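Local coordinates for silicatein alpha (Tethya aurantium, PDB 6ZQ3), which probably helps form the silica of sponge spicules and belongs to the papain-like cysteine peptidase family of hydrolases, at residues 157-160 with 161-164. Sequence-based numbering, arbitrary orientation.
Sequences RCSS and SSLN
Ser159 and Ser160 meet Ser161, Ser162 and Leu163 in a local surface contact, a serine-rich bend of the papain fold between strand 152-153 and strand 165-173, which, as in papain-like peptidases, probably begins with the active-site histidine. No hydrogen bond joins the two halves, and the bend is tied down from outside. The Cys158–Cys207 disulfide fastens its first half, and Ser160 O accepts a bond from Ser211 OG. Asp139 clips both arms: OD2 takes Ser159 N, while Asp139 OD1 takes Asn164 ND2; at the other end of that amide, Asn164 OD1 accepts Gly140 N.

Within the bend, contacts are loose and mostly side chain to backbone. The hydroxyl of Ser159 is swung away from its own backbone N, beside its carbonyl carbon (chi1 -174°), which leaves OG 3.6 Å from Ser161 N and 4.0 Å from Ser162 N. Ser159 OG and Ser162 OG stay 4.4 Å apart, too far for a hydrogen bond. Leu163 reaches back with one methyl, CD2 coming to 4.5 Å from the carbonyl carbon of Ser160. At the apex Ser161 folds its hydroxyl back over the preceding peptide (chi1 -48°). Its approach to Ser160 O is too poorly angled for a hydrogen bond; instead, Ser161 OG sits above the carbonyl face, 3.0 Å from Ser160 C.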
loop_
_atom_site.group_PDB
_atom_site.type_symbol
_atom_site.label_atom_id
_atom_site.label_comp_id
_atom_site.label_asym_id
_atom_site.label_seq_id
_atom_site.Cartn_x
_atom_site.Cartn_y
_atom_site.Cartn_z
ATOM N N ARG A 157 -11.897 19.728 2.717
ATOM C CA ARG A 157 -13.096 18.874 2.843
ATOM C C ARG A 157 -12.824 17.397 3.268
ATOM O O ARG A 157 -13.758 16.612 3.384
ATOM C CB ARG A 157 -13.892 18.926 1.520
ATOM N N CYS A 158 -11.557 17.049 3.515
ATOM C CA CYS A 158 -11.114 15.665 3.785
ATOM C C CYS A 158 -11.571 15.223 5.171
ATOM O O CYS A 158 -11.430 15.972 6.147
ATOM C CB CYS A 158 -9.573 15.565 3.725
ATOM S SG CYS A 158 -8.988 14.282 2.614
ATOM N N SER A 159 -12.094 14.004 5.253
ATOM C CA SER A 159 -12.452 13.374 6.527
ATOM C C SER A 159 -11.295 12.519 7.063
ATOM O O SER A 159 -10.478 12.004 6.300
ATOM C CB SER A 159 -13.690 12.513 6.334
ATOM O OG SER A 159 -14.134 11.999 7.568
ATOM N N SER A 160 -11.234 12.365 8.378
ATOM C CA SER A 160 -10.156 11.609 9.020
ATOM C C SER A 160 -10.632 10.285 9.611
ATOM O O SER A 160 -9.976 9.749 10.487
ATOM C CB SER A 160 -9.514 12.438 10.139
ATOM O OG SER A 160 -9.375 13.790 9.757
ATOM N N SER A 161 -11.747 9.739 9.128
ATOM C CA SER A 161 -12.344 8.552 9.759
ATOM C C SER A 161 -12.916 7.522 8.790
ATOM O O SER A 161 -12.687 6.312 8.967
ATOM C CB SER A 161 -13.433 8.992 10.723
ATOM O OG SER A 161 -12.943 10.036 11.546
ATOM N N SER A 162 -13.695 7.986 7.807
ATOM C CA SER A 162 -14.246 7.105 6.768
ATOM C C SER A 162 -13.373 7.191 5.527
ATOM O O SER A 162 -13.433 8.164 4.755
ATOM C CB SER A 162 -15.697 7.450 6.423
ATOM O OG SER A 162 -15.764 8.487 5.459
ATOM N N LEU A 163 -12.592 6.130 5.356
ATOM C CA LEU A 163 -11.518 6.045 4.402
ATOM C C LEU A 163 -11.964 5.100 3.298
ATOM O O LEU A 163 -12.608 4.088 3.557
ATOM C CB LEU A 163 -10.273 5.471 5.094
ATOM C CG LEU A 163 -10.003 5.978 6.521
ATOM C CD1 LEU A 163 -9.166 4.987 7.321
ATOM C CD2 LEU A 163 -9.359 7.356 6.495
ATOM N N ASN A 164 -11.574 5.399 2.074
ATOM C CA ASN A 164 -12.085 4.671 0.942
ATOM C C ASN A 164 -11.003 4.241 -0.048
ATOM O O ASN A 164 -11.321 3.678 -1.102
ATOM C CB ASN A 164 -13.103 5.561 0.244
ATOM C CG ASN A 164 -12.536 6.928 -0.060
ATOM O OD1 ASN A 164 -11.542 7.041 -0.778
ATOM N ND2 ASN A 164 -13.119 7.969 0.527
#